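Local coordinates for GCN5-related N-acetyltransferase (Arthrobacter sp., PDB 2R1I) that probably transfers an acetyl group from acetyl-coenzyme A to an amine of its substrate, at the interface of chains A and B. Coordinates in Å, arbitrary orientation; residue numbers count along the deposited sequence, not the author numbering. Chains: chain A/B, GCN5-related N-acetyltransferase.

The three contacts belong to one two-fold symmetric interface of a GNAT-family pair; contacts 1 and 2 each recur with the chains exchanged, whereas contact 3 lies on the two-fold axis and is its own twin. Contact 1 and contact 2 have C-alpha centres about 9 Å apart and share A:Asp101, B:Asn90 and B:Val91; the segment at the end of strand 81-88 of chain B meets helix 54-64 and strands 70-75 and 81-88 in contact 1, helix 33-47 in contact 2, and strand 97-104 in both. Contact 3, about 21 Å from contact 1 and 19 Å from contact 2, joins the 165-171 strands. Such separate anchoring regions probably fix the chains' relative orientation in the deposited pair.

Contact 1: the interface of chains A and B. Residues chain A 64, 69-70, 86-87, 101; chain B 88-91.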
# COMPACT_ATOMS: atom_id res chain seq x y z
N LEU A 64 5.97 -16.12 -4.54
CA LEU A 64 5.84 -14.75 -5.03
C LEU A 64 6.54 -14.51 -6.36
O LEU A 64 5.98 -13.81 -7.24
CB LEU A 64 6.34 -13.79 -3.94
CG LEU A 64 5.54 -13.78 -2.67
CD1 LEU A 64 6.18 -12.86 -1.62
CD2 LEU A 64 4.09 -13.41 -2.94
N ASP A 69 2.43 -10.24 -8.49
CA ASP A 69 1.95 -9.33 -7.43
C ASP A 69 3.08 -8.65 -6.65
O ASP A 69 2.96 -7.52 -6.17
CB ASP A 69 1.03 -10.08 -6.48
CG ASP A 69 -0.08 -10.80 -7.18
OD1 ASP A 69 -0.75 -10.15 -8.02
OD2 ASP A 69 -0.26 -12.01 -6.89
N VAL A 70 4.13 -9.41 -6.34
CA VAL A 70 5.36 -8.89 -5.74
C VAL A 70 6.46 -9.23 -6.72
O VAL A 70 6.60 -10.38 -7.16
CB VAL A 70 5.68 -9.53 -4.42
CG1 VAL A 70 7.08 -9.14 -3.89
CG2 VAL A 70 4.60 -9.12 -3.40
N SER A 86 5.36 -4.12 -4.83
CA SER A 86 4.08 -4.79 -4.79
C SER A 86 3.08 -4.00 -5.63
O SER A 86 3.17 -2.79 -5.72
CB SER A 86 3.57 -4.90 -3.36
OG SER A 86 3.35 -3.67 -2.73
N PHE A 87 2.15 -4.75 -6.21
CA PHE A 87 1.10 -4.22 -7.09
C PHE A 87 -0.26 -4.58 -6.55
O PHE A 87 -0.46 -5.68 -6.02
CB PHE A 87 1.28 -4.85 -8.46
CG PHE A 87 2.52 -4.41 -9.17
CD1 PHE A 87 3.74 -5.02 -8.93
CD2 PHE A 87 2.46 -3.33 -10.03
CE1 PHE A 87 4.89 -4.54 -9.57
CE2 PHE A 87 3.56 -2.85 -10.66
CZ PHE A 87 4.79 -3.46 -10.44
N ASP A 101 8.15 -1.55 -1.65
CA ASP A 101 8.12 -2.22 -0.35
C ASP A 101 9.49 -2.14 0.33
O ASP A 101 9.60 -1.96 1.53
CB ASP A 101 7.77 -3.73 -0.53
CG ASP A 101 6.34 -4.02 -0.94
OD1 ASP A 101 5.52 -3.10 -1.15
OD2 ASP A 101 6.04 -5.23 -1.09
N ARG B 88 -2.67 -7.19 -0.64
CA ARG B 88 -1.50 -7.54 -1.46
C ARG B 88 -0.61 -8.47 -0.69
O ARG B 88 -0.67 -8.50 0.54
CB ARG B 88 -0.69 -6.25 -1.81
CG ARG B 88 -0.02 -5.61 -0.59
CD ARG B 88 0.49 -4.19 -0.92
NE ARG B 88 1.42 -3.77 0.10
CZ ARG B 88 1.10 -3.08 1.20
NH1 ARG B 88 -0.15 -2.77 1.45
NH2 ARG B 88 2.02 -2.76 2.09
N PRO B 89 0.26 -9.25 -1.36
CA PRO B 89 1.24 -10.05 -0.65
C PRO B 89 2.43 -9.21 -0.19
O PRO B 89 2.57 -8.08 -0.63
CB PRO B 89 1.68 -11.11 -1.69
CG PRO B 89 0.88 -10.85 -2.90
CD PRO B 89 0.39 -9.43 -2.80
N ASN B 90 3.24 -9.79 0.70
CA ASN B 90 4.40 -9.11 1.26
C ASN B 90 5.45 -10.15 1.60
O ASN B 90 5.09 -11.22 2.07
CB ASN B 90 3.93 -8.29 2.48
CG ASN B 90 4.99 -7.38 3.04
OD1 ASN B 90 5.01 -6.18 2.77
ND2 ASN B 90 5.89 -7.95 3.78
N VAL B 91 6.72 -9.86 1.34
CA VAL B 91 7.80 -10.87 1.58
C VAL B 91 7.92 -11.29 3.05
O VAL B 91 8.41 -12.38 3.35
CB VAL B 91 9.17 -10.46 1.02
CG1 VAL B 91 9.10 -10.21 -0.49
CG2 VAL B 91 9.76 -9.23 1.79
O HOH W 1 3.68 -5.67 0.10
O HOH W 2 7.20 -7.13 0.52
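B:Pro89 sets its ring against A:Leu64, A:Asp69 and A:Val70 of the partner GNAT-family acetyltransferase, forming the apolar centre of a contact in which a loop of chain B meets a helix end and strand edges of chain A. Its CB meets the CD2 methyl of A:Leu64 at 3.6 Å, the two side chains crossing obliquely, while CG of B:Pro89 lies 3.7 Å from CB of A:Asp69. A:Val70 adds both branches: CG2 approaches the B:Pro89 carbonyl, and CG1, anti to the backbone N (chi1 171°), is directed to CG1 of B:Val91. That B:Val91 methyl also touches CD1 of A:Leu64, extending the apolar patch past the proline.

Toward the rim, CD of the extended B:Arg88 chain passes 3.4 Å from the A:Ser86 hydroxyl OG. This A:Ser86 OG gives its hydrogen bond within chain A, to OD1 of A:Asp101 at 2.7 Å on the syn side of the carboxylate. The other carboxylate oxygen, OD2, holds two waters. One of them also reaches B:Arg88 NE, B:Pro89 O and the amide oxygen OD1 of B:Asn90; the second joins OD2 to the backbone N of B:Val91. B:Arg88 NE lies near A:Asp101 OD1 without touching it, and the opposite charges may attract.

Contact 2: the interface of chains A and B. Residues chain A 40, 44, 101-102, 104; chain B 90-92.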
# COMPACT_ATOMS: atom_id res chain seq x y z
N LEU A 40 17.66 -10.78 1.76
CA LEU A 40 16.67 -10.15 2.65
C LEU A 40 17.02 -10.40 4.11
O LEU A 40 16.92 -9.50 4.96
CB LEU A 40 15.29 -10.69 2.39
CG LEU A 40 14.58 -10.26 1.10
CD1 LEU A 40 13.27 -10.98 0.92
CD2 LEU A 40 14.38 -8.71 1.07
N ASN A 44 18.58 -7.39 6.83
CA ASN A 44 17.96 -7.17 8.15
C ASN A 44 18.87 -7.43 9.33
O ASN A 44 19.03 -6.58 10.22
CB ASN A 44 16.69 -8.00 8.28
CG ASN A 44 15.52 -7.36 7.58
OD1 ASN A 44 15.73 -6.59 6.64
ND2 ASN A 44 14.31 -7.58 8.06
N ASP A 101 8.15 -1.55 -1.65
CA ASP A 101 8.12 -2.22 -0.35
C ASP A 101 9.49 -2.14 0.33
O ASP A 101 9.60 -1.96 1.53
CB ASP A 101 7.77 -3.73 -0.53
CG ASP A 101 6.34 -4.02 -0.94
OD1 ASP A 101 5.52 -3.10 -1.15
OD2 ASP A 101 6.04 -5.23 -1.09
N GLU A 102 10.54 -2.35 -0.45
CA GLU A 102 11.90 -2.31 0.06
C GLU A 102 12.84 -1.84 -1.02
O GLU A 102 12.70 -2.16 -2.20
CB GLU A 102 12.41 -3.68 0.59
CG GLU A 102 11.52 -4.45 1.56
CD GLU A 102 11.38 -3.84 2.93
OE1 GLU A 102 12.11 -2.89 3.31
OE2 GLU A 102 10.46 -4.29 3.66
N TYR A 104 16.93 -2.12 -0.80
CA TYR A 104 18.03 -2.54 0.05
C TYR A 104 19.36 -2.42 -0.69
O TYR A 104 19.61 -3.14 -1.65
CB TYR A 104 17.84 -3.98 0.47
CG TYR A 104 16.88 -4.25 1.61
CD1 TYR A 104 16.43 -3.24 2.46
CD2 TYR A 104 16.50 -5.54 1.90
CE1 TYR A 104 15.59 -3.53 3.51
CE2 TYR A 104 15.68 -5.83 2.96
CZ TYR A 104 15.22 -4.84 3.76
OH TYR A 104 14.40 -5.17 4.82
N ASN B 90 3.24 -9.79 0.70
CA ASN B 90 4.40 -9.11 1.26
C ASN B 90 5.45 -10.15 1.60
O ASN B 90 5.09 -11.22 2.07
CB ASN B 90 3.93 -8.29 2.48
CG ASN B 90 4.99 -7.38 3.04
OD1 ASN B 90 5.01 -6.18 2.77
ND2 ASN B 90 5.89 -7.95 3.78
N VAL B 91 6.72 -9.86 1.34
CA VAL B 91 7.80 -10.87 1.58
C VAL B 91 7.92 -11.29 3.05
O VAL B 91 8.41 -12.38 3.35
CB VAL B 91 9.17 -10.46 1.02
CG1 VAL B 91 9.10 -10.21 -0.49
CG2 VAL B 91 9.76 -9.23 1.79
N TRP B 92 7.47 -10.43 3.98
CA TRP B 92 7.69 -10.63 5.42
C TRP B 92 6.54 -11.32 6.14
O TRP B 92 6.66 -11.66 7.31
CB TRP B 92 8.00 -9.32 6.16
CG TRP B 92 9.15 -8.58 5.58
CD1 TRP B 92 9.06 -7.44 4.93
CD2 TRP B 92 10.54 -8.95 5.55
NE1 TRP B 92 10.27 -7.02 4.52
CE2 TRP B 92 11.21 -7.91 4.89
CE3 TRP B 92 11.29 -10.00 6.07
CZ2 TRP B 92 12.56 -7.93 4.65
CZ3 TRP B 92 12.61 -10.01 5.82
CH2 TRP B 92 13.24 -8.96 5.15
O HOH W 3 3.68 -5.67 0.10
O HOH W 4 7.20 -7.13 0.52
O HOH W 5 8.16 -5.25 2.63
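A loop-to-helix-and-strand interface, in which the indole of B:Trp92 lodges between helix 33-47 and strand 97-104 of chain A, adds a directional tie to the deposited GNAT-family pair, which may or may not be the biological assembly. B:Trp92 NE1 donates a hydrogen bond of 2.9 Å to the carboxylate oxygen OE2 of A:Glu102. The acceptor sits close to the indole plane, yet the N-H meets OE2 from above the carboxylate, whose plane stands 85° from the ring. A bend in the A:Glu102 chain (chi2 -69°) brings its carboxyl group to the indole edge.

At the far end of the indole, B:Trp92 CH2 meets the side-chain amide of A:Asn44 tip to tip, with A:Asn44 ND2 3.4 Å away and the amide and ring planes 22° apart. The A:Tyr104 hydroxyl OH reaches B:Trp92 CZ2 at 3.3 Å and also donates to A:Asn44 OD1 at 2.7 Å. This bond within chain A, in the amide carbonyl plane on a lone pair, is likely to fix the rotation of the A:Asn44 amide against the tryptophan.

A:Leu40 brings its backbone O to the indole edge in plane and packs by its side chain: its CB lies 3.8 Å from B:Trp92 CH2, and its CD1 touches CG2 of B:Val91. That CG2 methyl in turn covers one indole face near its rim. A water on A:Glu102 OE2 contacts B:Asn90 OD1 and the water that links A:Asp101 OD2 to the backbone N of B:Val91.

Contact 3: the interface of chains A and B. Residues chain A 164-167; chain B 164-167.
A:Leu166 and B:Leu166 meet through their CD2 methyls at 3.9 Å, at the apolar centre of the contact, where the two residues also form an antiparallel beta bridge between the 165-171 strands of two GNAT-family chains. Each CD2 also touches CB of the opposite proline, A:Leu166 lying side by side with B:Pro164 and pointing the same way.

Farther out, selenomethionine and tyrosine pack in two unequal pairs. SE of A:Met165 lies 3.7 Å from CD1 of B:Tyr167, the side chains crossing at a slant, and a bend at the last torsion of A:Met165 (chi3 -86°) turns its terminal methyl CE to the ring edge, in plane. In the other pair, A:Tyr167 runs alongside B:Met165, the CD2 of A:Tyr167 3.8 Å from SE of B:Met165.

With CG anti to the backbone N (chi1 170°), the ring of B:Tyr167 is carried across A:Met165, and an alanine in its place would probably leave SE and CE of A:Met165 facing a gap and freer to turn.

The backbone forms the polar rim. B:Tyr167 N donates to A:Met165 O at 3.0 Å, and A:Tyr167 N returns the same bond to B:Met165 O, also at 3.0 Å. This reciprocal pair flanks the leucines and couples the two strands across the chain boundary, probably helping to hold the dimer of the deposited assembly together.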
# COMPACT_ATOMS: atom_id res chain seq x y z
N PRO A 164 2.84 17.18 5.51
CA PRO A 164 3.12 15.77 5.22
C PRO A 164 1.96 14.84 5.35
O PRO A 164 1.15 14.96 6.27
CB PRO A 164 4.17 15.42 6.28
CG PRO A 164 4.90 16.67 6.43
CD PRO A 164 3.85 17.71 6.45
N MSE A 165 1.88 13.92 4.39
CA MSE A 165 0.97 12.77 4.48
C MSE A 165 1.62 11.75 5.39
O MSE A 165 2.83 11.57 5.35
CB MSE A 165 0.73 12.20 3.09
CG MSE A 165 -0.01 13.20 2.24
SE MSE A 165 -0.42 12.65 0.48
CE MSE A 165 1.13 13.14 -0.22
N LEU A 166 0.80 11.12 6.23
CA LEU A 166 1.26 10.26 7.27
C LEU A 166 0.87 8.80 7.00
O LEU A 166 -0.17 8.51 6.47
CB LEU A 166 0.64 10.68 8.61
CG LEU A 166 0.92 12.14 9.04
CD1 LEU A 166 0.35 12.44 10.41
CD2 LEU A 166 2.40 12.36 9.03
N TYR A 167 1.74 7.90 7.41
CA TYR A 167 1.47 6.48 7.37
C TYR A 167 1.05 6.01 8.77
O TYR A 167 1.79 6.20 9.75
CB TYR A 167 2.73 5.74 6.88
CG TYR A 167 2.70 4.22 7.06
CD1 TYR A 167 2.05 3.41 6.13
CD2 TYR A 167 3.30 3.62 8.14
CE1 TYR A 167 2.02 1.99 6.28
CE2 TYR A 167 3.26 2.23 8.31
CZ TYR A 167 2.66 1.42 7.38
OH TYR A 167 2.64 0.05 7.58
N PRO B 164 6.70 10.87 13.23
CA PRO B 164 5.82 10.27 12.25
C PRO B 164 6.47 9.52 11.09
O PRO B 164 7.51 9.93 10.56
CB PRO B 164 5.06 11.48 11.70
CG PRO B 164 4.95 12.37 12.85
CD PRO B 164 6.34 12.27 13.45
N MSE B 165 5.77 8.47 10.68
CA MSE B 165 6.06 7.77 9.45
C MSE B 165 5.37 8.54 8.35
O MSE B 165 4.27 9.10 8.53
CB MSE B 165 5.52 6.37 9.53
CG MSE B 165 5.60 5.84 10.94
SE MSE B 165 5.93 4.01 10.92
CE MSE B 165 7.61 4.21 9.92
N LEU B 166 6.03 8.61 7.21
CA LEU B 166 5.52 9.44 6.12
C LEU B 166 5.18 8.67 4.86
O LEU B 166 5.82 7.68 4.53
CB LEU B 166 6.59 10.47 5.76
CG LEU B 166 7.11 11.36 6.91
CD1 LEU B 166 8.20 12.32 6.41
CD2 LEU B 166 5.96 12.12 7.54
N TYR B 167 4.13 9.14 4.16
CA TYR B 167 3.77 8.65 2.85
C TYR B 167 4.35 9.55 1.75
O TYR B 167 4.19 10.77 1.77
CB TYR B 167 2.25 8.59 2.76
CG TYR B 167 1.68 8.33 1.37
CD1 TYR B 167 1.36 9.39 0.53
CD2 TYR B 167 1.45 7.05 0.93
CE1 TYR B 167 0.81 9.17 -0.74
CE2 TYR B 167 0.90 6.83 -0.32
CZ TYR B 167 0.57 7.88 -1.15
OH TYR B 167 0.04 7.65 -2.41